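ATP-dependent DNA helicase RecQ (Porphyromonas gingivalis, PDB 3IUO) probably couples ATP hydrolysis to the 3'-5' unwinding of duplex DNA, the part described here being a helical C-terminal piece that contains a helix-turn-helix domain. Local coordinates at residues G60-I65 against F116-A121; D80-F85 against R110-K115; A34-A39 against D66-E71; V23-Q28 against S51-I56. One frame throughout, in Å; residues are numbered along the deposited sequence.

Interaction 1: G60-I65 against F116-A121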
loop_
_atom_site.group_PDB
_atom_site.type_symbol
_atom_site.label_atom_id
_atom_site.label_comp_id
_atom_site.label_asym_id
_atom_site.label_seq_id
_atom_site.Cartn_x
_atom_site.Cartn_y
_atom_site.Cartn_z
ATOM N N GLY B 60 3.167 -13.642 -0.221
ATOM C CA GLY B 60 2.646 -14.351 0.940
ATOM C C GLY B 60 3.640 -15.057 1.834
ATOM O O GLY B 60 3.228 -15.668 2.831
ATOM N N THR B 61 4.921 -15.014 1.499
ATOM C CA THR B 61 5.932 -15.733 2.298
ATOM C C THR B 61 6.209 -14.978 3.583
ATOM O O THR B 61 6.531 -13.793 3.545
ATOM C CB THR B 61 7.245 -15.901 1.486
ATOM O OG1 THR B 61 6.933 -16.600 0.267
ATOM C CG2 THR B 61 8.300 -16.687 2.252
ATOM N N ARG B 62 6.040 -15.663 4.707
ATOM C CA ARG B 62 6.303 -15.063 6.012
ATOM C C ARG B 62 7.782 -15.119 6.334
ATOM O O ARG B 62 8.264 -16.059 6.945
ATOM C CB ARG B 62 5.460 -15.755 7.110
ATOM C CG ARG B 62 5.476 -14.976 8.429
ATOM C CD ARG B 62 4.584 -15.681 9.480
ATOM N NE ARG B 62 4.578 -14.909 10.740
ATOM C CZ ARG B 62 3.680 -13.973 11.061
ATOM N NH1 ARG B 62 2.658 -13.652 10.253
ATOM N NH2 ARG B 62 3.833 -13.347 12.242
ATOM N N ILE B 63 8.503 -14.093 5.959
ATOM C CA ILE B 63 9.929 -14.049 6.286
ATOM C C ILE B 63 10.159 -13.245 7.552
ATOM O O ILE B 63 9.399 -12.283 7.857
ATOM C CB ILE B 63 10.746 -13.442 5.155
ATOM C CG1 ILE B 63 10.238 -12.036 4.831
ATOM C CG2 ILE B 63 10.687 -14.338 3.903
ATOM C CD1 ILE B 63 11.227 -11.249 3.976
ATOM N N ASN B 64 11.234 -13.594 8.253
ATOM C CA ASN B 64 11.607 -12.828 9.396
ATOM C C ASN B 64 12.993 -12.248 9.257
ATOM O O ASN B 64 13.969 -12.977 9.202
ATOM C CB ASN B 64 11.487 -13.642 10.683
ATOM C CG ASN B 64 11.477 -12.726 11.889
ATOM O OD1 ASN B 64 12.480 -12.105 12.202
ATOM N ND2 ASN B 64 10.306 -12.557 12.503
ATOM N N ILE B 65 13.065 -10.917 9.208
ATOM C CA ILE B 65 14.365 -10.230 9.100
ATOM C C ILE B 65 14.769 -9.452 10.368
ATOM O O ILE B 65 15.583 -8.527 10.295
ATOM C CB ILE B 65 14.421 -9.306 7.834
ATOM C CG1 ILE B 65 13.327 -8.243 7.869
ATOM C CG2 ILE B 65 14.270 -10.156 6.558
ATOM C CD1 ILE B 65 13.612 -7.032 6.962
ATOM N N PHE B 116 6.802 -5.388 8.853
ATOM C CA PHE B 116 5.414 -5.176 9.189
ATOM C C PHE B 116 4.461 -5.965 8.285
ATOM O O PHE B 116 3.521 -6.605 8.782
ATOM C CB PHE B 116 5.093 -3.674 9.108
ATOM C CG PHE B 116 3.643 -3.347 9.311
ATOM C CD1 PHE B 116 3.099 -3.247 10.587
ATOM C CD2 PHE B 116 2.844 -3.140 8.212
ATOM C CE1 PHE B 116 1.758 -2.930 10.768
ATOM C CE2 PHE B 116 1.491 -2.830 8.379
ATOM C CZ PHE B 116 0.962 -2.737 9.657
ATOM N N LEU B 117 4.647 -5.854 6.961
ATOM C CA LEU B 117 3.735 -6.577 6.036
ATOM C C LEU B 117 3.779 -8.070 6.238
ATOM O O LEU B 117 2.713 -8.737 6.213
ATOM C CB LEU B 117 4.074 -6.261 4.585
ATOM C CG LEU B 117 3.813 -4.820 4.161
ATOM C CD1 LEU B 117 4.317 -4.627 2.729
ATOM C CD2 LEU B 117 2.331 -4.386 4.309
ATOM N N SER B 118 4.985 -8.590 6.421
ATOM C CA SER B 118 5.127 -10.046 6.649
ATOM C C SER B 118 4.392 -10.456 7.931
ATOM O O SER B 118 3.599 -11.414 7.953
ATOM C CB SER B 118 6.592 -10.440 6.749
ATOM O OG SER B 118 6.695 -11.827 6.952
ATOM N N GLU B 119 4.607 -9.712 8.993
ATOM C CA GLU B 119 3.979 -10.101 10.269
ATOM C C GLU B 119 2.453 -10.059 10.225
ATOM O O GLU B 119 1.759 -10.962 10.733
ATOM C CB GLU B 119 4.478 -9.185 11.367
ATOM C CG GLU B 119 5.845 -9.586 11.820
ATOM C CD GLU B 119 6.362 -8.825 13.036
ATOM O OE1 GLU B 119 5.537 -8.234 13.794
ATOM O OE2 GLU B 119 7.613 -8.881 13.244
HETATM N N MSE B 120 1.918 -8.995 9.635
HETATM C CA MSE B 120 0.476 -8.768 9.706
HETATM C C MSE B 120 -0.328 -9.570 8.715
HETATM O O MSE B 120 -1.551 -9.704 8.860
HETATM C CB MSE B 120 0.163 -7.266 9.554
HETATM C CG MSE B 120 0.868 -6.430 10.603
HETATM SE SE MSE B 120 0.511 -6.986 12.455
HETATM C CE MSE B 120 2.204 -6.329 13.228
ATOM N N ALA B 121 0.317 -10.064 7.666
ATOM C CA ALA B 121 -0.424 -10.734 6.599
ATOM C C ALA B 121 -0.010 -12.157 6.250
ATOM O O ALA B 121 -0.837 -12.921 5.734
ATOM C CB ALA B 121 -0.455 -9.855 5.286
#
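Arg62 and Ile63 lie against Ser118 and Glu119 where an extended loop of the helix-turn-helix domain runs past the last turns of the C-terminal helix 106-121. The loop leaves helix 46-58 through a Schellman motif at Gly60, whose positive phi suits a residue without a CB, because a CB there would press on the preceding carbonyl oxygen. The backbones then come close: the CA atoms of Arg62 and Ser118 are 5.2 Å apart, a spacing that a small side chain on the helix permits. Ser118 points at the loop with OG anti to its backbone N (chi1 -179°), which brings the hydroxyl near two polar backbone atoms of Ile63, OG lying 2.9 Å from Ile63 O and 3.1 Å from Ile63 N. The apolar Ile63 side chain is buried against Val53, Val57, Ile29 and Ile114, as suits a branched aliphatic.

Arg62, exposed to solvent, extends toward the end of the helix. Its CG passes Ser118 OG at 3.7 Å, and from CG to NE the chain is extended, so that the long side chain spans the way to the exposed C-terminal end. At the tip, Arg62 NH1 donates to Glu119 O over 2.9 Å with an N-H...O angle of 144°. The same nitrogen also bonds Asn122 O, while Glu119 turns its carboxylate to Lys115. In the bond to Glu119 O, NH1 of Arg62 stands 38° above the carbonyl plane.

Interaction 2: D80-F85 against R110-K115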
loop_
_atom_site.group_PDB
_atom_site.type_symbol
_atom_site.label_atom_id
_atom_site.label_comp_id
_atom_site.label_asym_id
_atom_site.label_seq_id
_atom_site.Cartn_x
_atom_site.Cartn_y
_atom_site.Cartn_z
ATOM N N ASP B 80 9.735 3.795 15.941
ATOM C CA ASP B 80 8.945 4.884 15.372
ATOM C C ASP B 80 8.356 4.542 13.997
ATOM O O ASP B 80 7.192 4.813 13.742
ATOM C CB ASP B 80 9.759 6.175 15.330
ATOM C CG ASP B 80 10.070 6.701 16.725
ATOM O OD1 ASP B 80 9.303 6.403 17.670
ATOM O OD2 ASP B 80 11.080 7.413 16.894
ATOM N N ILE B 81 9.155 3.916 13.137
ATOM C CA ILE B 81 8.658 3.523 11.824
ATOM C C ILE B 81 7.613 2.407 11.968
ATOM O O ILE B 81 6.595 2.424 11.285
ATOM C CB ILE B 81 9.811 3.083 10.878
ATOM C CG1 ILE B 81 10.796 4.241 10.642
ATOM C CG2 ILE B 81 9.262 2.635 9.529
ATOM C CD1 ILE B 81 12.149 3.747 10.151
ATOM N N PHE B 82 7.853 1.458 12.879
ATOM C CA PHE B 82 6.927 0.323 13.070
ATOM C C PHE B 82 5.594 0.896 13.544
ATOM O O PHE B 82 4.512 0.487 13.077
ATOM C CB PHE B 82 7.555 -0.683 14.057
ATOM C CG PHE B 82 7.033 -2.119 13.977
ATOM C CD1 PHE B 82 6.586 -2.694 12.816
ATOM C CD2 PHE B 82 7.123 -2.935 15.109
ATOM C CE1 PHE B 82 6.118 -4.055 12.795
ATOM C CE2 PHE B 82 6.696 -4.274 15.089
ATOM C CZ PHE B 82 6.182 -4.824 13.915
ATOM N N GLU B 83 5.663 1.836 14.492
ATOM C CA GLU B 83 4.454 2.489 14.985
ATOM C C GLU B 83 3.711 3.230 13.891
ATOM O O GLU B 83 2.464 3.163 13.816
ATOM C CB GLU B 83 4.755 3.446 16.130
ATOM C CG GLU B 83 3.535 3.668 16.974
ATOM C CD GLU B 83 3.175 2.450 17.876
ATOM O OE1 GLU B 83 3.935 1.442 17.947
ATOM O OE2 GLU B 83 2.118 2.514 18.543
ATOM N N TYR B 84 4.463 3.907 13.020
ATOM C CA TYR B 84 3.852 4.524 11.849
ATOM C C TYR B 84 3.026 3.499 11.050
ATOM O O TYR B 84 1.852 3.746 10.729
ATOM C CB TYR B 84 4.903 5.201 10.943
ATOM C CG TYR B 84 4.311 5.515 9.607
ATOM C CD1 TYR B 84 3.573 6.684 9.415
ATOM C CD2 TYR B 84 4.393 4.586 8.559
ATOM C CE1 TYR B 84 2.933 6.942 8.187
ATOM C CE2 TYR B 84 3.771 4.817 7.341
ATOM C CZ TYR B 84 3.059 5.997 7.148
ATOM O OH TYR B 84 2.454 6.237 5.949
ATOM N N PHE B 85 3.603 2.338 10.765
ATOM C CA PHE B 85 2.847 1.354 9.980
ATOM C C PHE B 85 1.628 0.803 10.721
ATOM O O PHE B 85 0.533 0.612 10.143
ATOM C CB PHE B 85 3.774 0.248 9.441
ATOM C CG PHE B 85 4.584 0.703 8.248
ATOM C CD1 PHE B 85 3.933 0.964 7.026
ATOM C CD2 PHE B 85 5.952 0.913 8.361
ATOM C CE1 PHE B 85 4.666 1.442 5.920
ATOM C CE2 PHE B 85 6.705 1.368 7.257
ATOM C CZ PHE B 85 6.060 1.621 6.035
ATOM N N ARG B 110 11.796 1.040 4.045
ATOM C CA ARG B 110 11.543 -0.202 3.315
ATOM C C ARG B 110 11.761 -1.463 4.163
ATOM O O ARG B 110 10.955 -2.401 4.097
ATOM C CB ARG B 110 12.366 -0.292 2.029
ATOM C CG ARG B 110 11.898 0.715 1.017
ATOM C CD ARG B 110 12.818 0.733 -0.187
ATOM N NE ARG B 110 12.575 -0.414 -1.065
ATOM C CZ ARG B 110 13.296 -0.695 -2.141
ATOM N NH1 ARG B 110 14.356 0.044 -2.457
ATOM N NH2 ARG B 110 12.976 -1.719 -2.913
ATOM N N LEU B 111 12.848 -1.509 4.949
ATOM C CA LEU B 111 13.118 -2.648 5.822
ATOM C C LEU B 111 12.003 -2.868 6.837
ATOM O O LEU B 111 11.563 -4.006 7.055
ATOM C CB LEU B 111 14.461 -2.465 6.547
ATOM C CG LEU B 111 15.679 -2.760 5.658
ATOM C CD1 LEU B 111 16.990 -2.311 6.357
ATOM C CD2 LEU B 111 15.808 -4.262 5.289
ATOM N N VAL B 112 11.575 -1.802 7.502
ATOM C CA VAL B 112 10.583 -1.971 8.547
ATOM C C VAL B 112 9.250 -2.335 7.908
ATOM O O VAL B 112 8.501 -3.102 8.510
ATOM C CB VAL B 112 10.457 -0.734 9.453
ATOM C CG1 VAL B 112 9.401 -0.941 10.549
ATOM C CG2 VAL B 112 11.800 -0.473 10.093
ATOM N N ARG B 113 8.978 -1.788 6.721
ATOM C CA ARG B 113 7.735 -2.088 6.001
ATOM C C ARG B 113 7.695 -3.594 5.644
ATOM O O ARG B 113 6.645 -4.217 5.761
ATOM C CB ARG B 113 7.666 -1.211 4.755
ATOM C CG ARG B 113 6.423 -1.432 3.888
ATOM C CD ARG B 113 6.350 -0.444 2.754
ATOM N NE ARG B 113 5.198 -0.734 1.879
ATOM C CZ ARG B 113 5.261 -1.536 0.830
ATOM N NH1 ARG B 113 6.406 -2.148 0.529
ATOM N NH2 ARG B 113 4.172 -1.755 0.111
ATOM N N ILE B 114 8.822 -4.159 5.226
ATOM C CA ILE B 114 8.906 -5.637 4.993
ATOM C C ILE B 114 8.529 -6.399 6.243
ATOM O O ILE B 114 7.701 -7.321 6.203
ATOM C CB ILE B 114 10.303 -6.046 4.471
ATOM C CG1 ILE B 114 10.461 -5.556 3.019
ATOM C CG2 ILE B 114 10.566 -7.550 4.616
ATOM C CD1 ILE B 114 11.917 -5.389 2.612
ATOM N N LYS B 115 9.131 -6.017 7.373
ATOM C CA LYS B 115 8.858 -6.664 8.657
ATOM C C LYS B 115 7.346 -6.581 8.976
ATOM O O LYS B 115 6.696 -7.579 9.325
ATOM C CB LYS B 115 9.672 -5.953 9.729
ATOM C CG LYS B 115 9.306 -6.381 11.149
ATOM C CD LYS B 115 10.171 -5.633 12.127
ATOM C CE LYS B 115 9.600 -5.682 13.543
ATOM N NZ LYS B 115 9.652 -7.073 14.115
#
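Ile81 is the first residue of helix 80-85 to meet the other helix, its CG2 lying 3.6 Å from Val112 CB. Both are beta-branched, which gives each a broad, stiff apolar surface close to its own backbone. Phe82 follows. Its backbone N sits 3.7 Å from Val112 CG1, while its ring extends past the valine to Lys115. Phe82 CG is anti to its backbone N (chi1 -158°), and Lys115 CE stands over one ring face, toward the rim, 3.5 Å from Phe82 CZ. The CE carbon is 3.7 Å from the ring centroid and 20° off the normal, a CH-pi contact in which the lysine chain crosses the ring at about a right angle. A lysine suits this boundary: its methylenes cover an aromatic face while NZ carries on to salt bridges with Glu119 and Asp66.

One turn further, Phe85 points into the interface and receives Arg113 over one face, Arg113 CA lying 4.2 Å from its ring centroid. Arg113 CB comes within 3.5 Å of Phe85 CZ, and CG and CD continue past the ring, so the apolar stem of the arginine is used here; its guanidinium forms a salt bridge with Asp91 and a hydrogen bond with Tyr58 OH. Val112 lies against Ile81 and Phe82, with Phe85 more distant. Segments 80-85 and 110-115, their axes 9.4 Å apart and crossing at -53°, are consistent with ridges-into-grooves packing of helices 75-87 and 106-121 in an all-helical domain.

Interaction 3: A34-A39 against D66-E71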
loop_
_atom_site.group_PDB
_atom_site.type_symbol
_atom_site.label_atom_id
_atom_site.label_comp_id
_atom_site.label_asym_id
_atom_site.label_seq_id
_atom_site.Cartn_x
_atom_site.Cartn_y
_atom_site.Cartn_z
ATOM N N ALA B 34 23.036 -12.135 6.617
ATOM C CA ALA B 34 22.789 -10.688 6.590
ATOM C C ALA B 34 22.317 -10.271 5.200
ATOM O O ALA B 34 22.806 -10.782 4.189
ATOM C CB ALA B 34 24.038 -9.911 7.001
ATOM N N LEU B 35 21.335 -9.373 5.154
ATOM C CA LEU B 35 20.736 -8.989 3.878
ATOM C C LEU B 35 21.743 -8.373 2.912
ATOM O O LEU B 35 21.675 -8.623 1.707
ATOM C CB LEU B 35 19.517 -8.088 4.074
ATOM C CG LEU B 35 18.180 -8.843 4.150
ATOM C CD1 LEU B 35 18.104 -9.700 5.407
ATOM C CD2 LEU B 35 17.006 -7.868 4.073
ATOM N N ASP B 36 22.688 -7.597 3.430
ATOM C CA ASP B 36 23.720 -7.050 2.560
ATOM C C ASP B 36 24.610 -8.181 1.988
ATOM O O ASP B 36 25.021 -8.122 0.827
ATOM C CB ASP B 36 24.509 -5.905 3.233
ATOM C CG ASP B 36 25.077 -6.278 4.601
ATOM O OD1 ASP B 36 24.563 -7.199 5.281
ATOM O OD2 ASP B 36 26.059 -5.631 5.005
ATOM N N ASP B 37 24.857 -9.229 2.775
ATOM C CA ASP B 37 25.570 -10.410 2.273
ATOM C C ASP B 37 24.749 -11.191 1.247
ATOM O O ASP B 37 25.292 -11.684 0.250
ATOM C CB ASP B 37 26.022 -11.333 3.411
ATOM C CG ASP B 37 27.109 -10.718 4.274
ATOM O OD1 ASP B 37 27.724 -9.705 3.865
ATOM O OD2 ASP B 37 27.352 -11.263 5.372
ATOM N N ILE B 38 23.441 -11.285 1.470
ATOM C CA ILE B 38 22.570 -11.900 0.482
ATOM C C ILE B 38 22.650 -11.125 -0.854
ATOM O O ILE B 38 22.793 -11.725 -1.909
ATOM C CB ILE B 38 21.090 -11.982 0.991
ATOM C CG1 ILE B 38 20.989 -12.881 2.227
ATOM C CG2 ILE B 38 20.180 -12.491 -0.105
ATOM C CD1 ILE B 38 19.569 -12.966 2.842
ATOM N N ALA B 39 22.569 -9.797 -0.790
ATOM C CA ALA B 39 22.686 -8.943 -1.979
ATOM C C ALA B 39 23.935 -9.296 -2.772
ATOM O O ALA B 39 23.851 -9.623 -3.959
ATOM C CB ALA B 39 22.730 -7.467 -1.577
ATOM N N ASP B 66 14.163 -9.790 11.505
ATOM C CA ASP B 66 14.486 -9.121 12.781
ATOM C C ASP B 66 15.962 -9.210 13.108
ATOM O O ASP B 66 16.534 -8.234 13.602
ATOM C CB ASP B 66 13.717 -9.722 13.962
ATOM C CG ASP B 66 12.229 -9.463 13.900
ATOM O OD1 ASP B 66 11.782 -8.657 13.053
ATOM O OD2 ASP B 66 11.501 -10.082 14.714
ATOM N N TYR B 67 16.585 -10.358 12.825
ATOM C CA TYR B 67 18.000 -10.564 13.127
ATOM C C TYR B 67 18.871 -9.495 12.460
ATOM O O TYR B 67 19.851 -9.041 13.027
ATOM C CB TYR B 67 18.431 -11.954 12.666
ATOM C CG TYR B 67 18.461 -12.147 11.168
ATOM C CD1 TYR B 67 19.632 -11.956 10.441
ATOM C CD2 TYR B 67 17.309 -12.533 10.472
ATOM C CE1 TYR B 67 19.661 -12.135 9.066
ATOM C CE2 TYR B 67 17.323 -12.712 9.090
ATOM C CZ TYR B 67 18.497 -12.500 8.396
ATOM O OH TYR B 67 18.513 -12.696 7.037
ATOM N N PHE B 68 18.494 -9.096 11.250
ATOM C CA PHE B 68 19.251 -8.100 10.509
ATOM C C PHE B 68 18.896 -6.674 10.943
ATOM O O PHE B 68 19.785 -5.862 11.205
ATOM C CB PHE B 68 19.073 -8.314 9.000
ATOM C CG PHE B 68 19.743 -7.265 8.148
ATOM C CD1 PHE B 68 21.105 -7.319 7.900
ATOM C CD2 PHE B 68 18.994 -6.234 7.580
ATOM C CE1 PHE B 68 21.727 -6.357 7.101
ATOM C CE2 PHE B 68 19.592 -5.281 6.794
ATOM C CZ PHE B 68 20.974 -5.335 6.549
ATOM N N ILE B 69 17.606 -6.377 11.026
ATOM C CA ILE B 69 17.148 -5.051 11.464
ATOM C C ILE B 69 17.718 -4.713 12.840
ATOM O O ILE B 69 18.260 -3.618 13.038
ATOM C CB ILE B 69 15.618 -4.955 11.490
ATOM C CG1 ILE B 69 15.087 -4.995 10.049
ATOM C CG2 ILE B 69 15.155 -3.707 12.276
ATOM C CD1 ILE B 69 13.610 -4.932 9.983
ATOM N N ASN B 70 17.613 -5.654 13.780
ATOM C CA ASN B 70 18.143 -5.447 15.137
ATOM C C ASN B 70 19.665 -5.228 15.197
ATOM O O ASN B 70 20.169 -4.562 16.111
ATOM C CB ASN B 70 17.734 -6.608 16.051
ATOM C CG ASN B 70 16.218 -6.716 16.233
ATOM O OD1 ASN B 70 15.485 -5.727 16.154
ATOM N ND2 ASN B 70 15.745 -7.935 16.468
ATOM N N GLU B 71 20.383 -5.793 14.232
ATOM C CA GLU B 71 21.839 -5.647 14.150
ATOM C C GLU B 71 22.215 -4.286 13.564
ATOM O O GLU B 71 23.116 -3.621 14.065
ATOM C CB GLU B 71 22.448 -6.768 13.294
#
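Ala34 and Phe68 bring the two backbones nearest, CA to CA 5.9 Å, where the start of helix 35-39 faces helix 66-71 with axes 11.4 Å apart and their directions 113° from each other. The small Ala34 at the N-cap position lets the aromatic residue approach this closely; its CB lies 4.0 Å from Phe68 CD1.

Phe68 has the largest share of the contact. Its CG is anti to the backbone N (chi1 176°), and the ring lies against the first turn of helix 35-41, one face to Leu35. Leu35 CB sits almost exactly over the ring centre, 3.8 Å from the centroid and 7° off the normal, a clear CH-pi contact. Near the rim, the backbone N of Leu35 comes within 3.4 Å of Phe68 CD1. Asp36 OD1 approaches Phe68 CE1 obliquely, at 3.5 Å, and also accepts a weak hydrogen bond from the N of Asp37. Phe68 also packs on Phe46 and Leu111, which suits a large apolar residue.

Tyr67 comes in beside it, its ring edge toward Ala34 N and its hydroxyl bonded to Val33 O. A tyrosine fits because its ring packs beside Leu35 while its tip pairs with a loop carbonyl. Leu35 is modelled in two conformers, so the exact meeting of its methyls with Tyr67 is doubtful. Helix 35-41, held on one side by Ile38 against helix 15-30 and here by helix 66-72, has the place in sequence of the second helix of a helix-turn-helix.

Interaction 4: V23-Q28 against S51-I56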
loop_
_atom_site.group_PDB
_atom_site.type_symbol
_atom_site.label_atom_id
_atom_site.label_comp_id
_atom_site.label_asym_id
_atom_site.label_seq_id
_atom_site.Cartn_x
_atom_site.Cartn_y
_atom_site.Cartn_z
ATOM N N VAL B 23 13.762 -18.319 -4.229
ATOM C CA VAL B 23 13.753 -19.468 -3.340
ATOM C C VAL B 23 15.043 -19.439 -2.512
ATOM O O VAL B 23 14.997 -19.681 -1.295
ATOM C CB VAL B 23 13.588 -20.792 -4.115
ATOM C CG1 VAL B 23 13.985 -21.991 -3.229
ATOM C CG2 VAL B 23 12.148 -20.947 -4.624
ATOM N N SER B 24 16.175 -19.150 -3.176
ATOM C CA SER B 24 17.476 -19.059 -2.509
ATOM C C SER B 24 17.485 -17.961 -1.455
ATOM O O SER B 24 17.959 -18.162 -0.344
ATOM C CB SER B 24 18.593 -18.807 -3.526
ATOM O OG SER B 24 18.844 -19.960 -4.303
ATOM N N ILE B 25 16.929 -16.798 -1.798
ATOM C CA ILE B 25 16.882 -15.663 -0.851
ATOM C C ILE B 25 16.100 -16.020 0.422
ATOM O O ILE B 25 16.518 -15.692 1.542
ATOM C CB ILE B 25 16.321 -14.394 -1.525
ATOM C CG1 ILE B 25 17.368 -13.857 -2.516
ATOM C CG2 ILE B 25 16.035 -13.298 -0.502
ATOM C CD1 ILE B 25 16.812 -12.837 -3.522
ATOM N N VAL B 26 14.965 -16.681 0.240
ATOM C CA VAL B 26 14.143 -17.114 1.373
ATOM C C VAL B 26 14.940 -18.072 2.255
ATOM O O VAL B 26 14.918 -17.966 3.474
ATOM C CB VAL B 26 12.834 -17.747 0.870
ATOM C CG1 VAL B 26 12.073 -18.400 2.030
ATOM C CG2 VAL B 26 11.980 -16.692 0.196
ATOM N N GLN B 27 15.670 -18.990 1.622
ATOM C CA GLN B 27 16.471 -19.946 2.384
ATOM C C GLN B 27 17.579 -19.229 3.145
ATOM O O GLN B 27 17.839 -19.550 4.312
ATOM C CB GLN B 27 17.040 -21.018 1.456
ATOM C CG GLN B 27 15.969 -21.948 0.896
ATOM C CD GLN B 27 16.502 -22.943 -0.133
ATOM O OE1 GLN B 27 17.549 -22.725 -0.757
ATOM N NE2 GLN B 27 15.766 -24.031 -0.330
ATOM N N GLN B 28 18.224 -18.260 2.482
ATOM C CA GLN B 28 19.265 -17.444 3.116
ATOM C C GLN B 28 18.729 -16.683 4.329
ATOM O O GLN B 28 19.367 -16.642 5.386
ATOM C CB GLN B 28 19.917 -16.487 2.113
ATOM C CG GLN B 28 20.923 -17.187 1.187
ATOM C CD GLN B 28 21.257 -16.332 -0.018
ATOM O OE1 GLN B 28 20.368 -15.938 -0.794
ATOM N NE2 GLN B 28 22.529 -16.032 -0.184
ATOM N N SER B 51 13.955 -4.882 -3.322
ATOM C CA SER B 51 12.861 -5.098 -4.271
ATOM C C SER B 51 12.487 -6.570 -4.377
ATOM O O SER B 51 11.309 -6.910 -4.442
ATOM C CB SER B 51 13.188 -4.514 -5.621
ATOM O OG SER B 51 13.303 -3.106 -5.531
ATOM N N GLU B 52 13.489 -7.444 -4.389
ATOM C CA GLU B 52 13.202 -8.887 -4.425
ATOM C C GLU B 52 12.530 -9.392 -3.149
ATOM O O GLU B 52 11.582 -10.183 -3.209
ATOM C CB GLU B 52 14.478 -9.693 -4.649
ATOM C CG GLU B 52 15.212 -9.343 -5.930
ATOM C CD GLU B 52 14.496 -9.779 -7.198
ATOM O OE1 GLU B 52 13.586 -10.631 -7.133
ATOM O OE2 GLU B 52 14.880 -9.287 -8.284
ATOM N N VAL B 53 12.992 -8.910 -2.002
ATOM C CA VAL B 53 12.384 -9.301 -0.703
ATOM C C VAL B 53 10.932 -8.768 -0.652
ATOM O O VAL B 53 10.037 -9.462 -0.197
ATOM C CB VAL B 53 13.221 -8.790 0.470
ATOM C CG1 VAL B 53 12.491 -9.022 1.775
ATOM C CG2 VAL B 53 14.588 -9.473 0.470
ATOM N N GLU B 54 10.683 -7.554 -1.160
ATOM C CA GLU B 54 9.310 -7.072 -1.256
ATOM C C GLU B 54 8.404 -7.989 -2.114
ATOM O O GLU B 54 7.297 -8.349 -1.709
ATOM C CB GLU B 54 9.274 -5.636 -1.785
ATOM C CG GLU B 54 9.829 -4.667 -0.746
ATOM C CD GLU B 54 10.268 -3.290 -1.288
ATOM O OE1 GLU B 54 10.369 -3.076 -2.514
ATOM O OE2 GLU B 54 10.563 -2.413 -0.460
ATOM N N THR B 55 8.896 -8.371 -3.290
ATOM C CA THR B 55 8.173 -9.296 -4.165
ATOM C C THR B 55 7.806 -10.596 -3.408
ATOM O O THR B 55 6.636 -11.069 -3.435
ATOM C CB THR B 55 9.006 -9.571 -5.412
ATOM O OG1 THR B 55 9.134 -8.353 -6.174
ATOM C CG2 THR B 55 8.334 -10.631 -6.255
ATOM N N ILE B 56 8.790 -11.125 -2.691
ATOM C CA ILE B 56 8.586 -12.331 -1.873
ATOM C C ILE B 56 7.476 -12.124 -0.828
ATOM O O ILE B 56 6.563 -12.949 -0.670
ATOM C CB ILE B 56 9.914 -12.727 -1.194
ATOM C CG1 ILE B 56 10.864 -13.290 -2.242
ATOM C CG2 ILE B 56 9.701 -13.742 -0.024
ATOM C CD1 ILE B 56 12.329 -13.306 -1.754
#
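Ile25 and Ile56 meet in matching conformations: each has CG1 anti to its carbonyl carbon (chi1 -71° and -72°), which leaves CG2 anti to the backbone N. Both point into the interface, and both branches of Ile56 take part, its CD1 lying 3.9 Å from Ile25 CG2. Val26 places its branches in the same two positions; CG2, anti to its carbonyl carbon, faces Ile56 and touches Ile56 CG2 at 3.7 Å. The side chain of Ile56 is thus received by two neighbouring residues of helix 15-30: CD1 lies against both Ile25 CG2 and Val26 CG2, CG2 against Val26 CG2.

Ile25 has further partners along helix 46-58. Its CG2 is 4.2 Å from Val53 CG2, and its CD1 is 4.1 Å from Glu52 CB, the two side chains crossing at about a right angle. Glu52 contributes its CB here, the chain then bending at chi2 and packing beside Met21 and Lys22. Beta-branched residues suit the rest of the contact, since they present methyls close to the backbone. Ile38 and His42 cover Ile25 further, and Ile63 and Ile114 close over Val53.

Segments 23-28 and 51-56 cross almost perpendicularly, at -92° with axes 10.5 Å apart, as fits helices 15-30 and 46-58 being the first and third helices of a tri-helical helix-turn-helix domain, which helix 35-41 completes.

How the interactions relate
Along the chain, interactions 3 and 4 interlock, their segments alternating, and both lie in the helix-turn-helix range with centres about 12 Å apart, Ile38 packing on Ile25 between them. Interaction 2 comes later and is nested within the loop closed by interaction 1; these share helix 106-121, their centres also about 12 Å apart. That helix joins the halves: Arg110 forms a salt bridge with Glu54 of interaction 4, and Lys115 one with Asp66 of interaction 3. Interactions 2 and 4, about 18 Å apart, lie on opposite sides of the chain's centre. The helix-turn-helix part and the C-terminal helices thus form one compact, all-helical body.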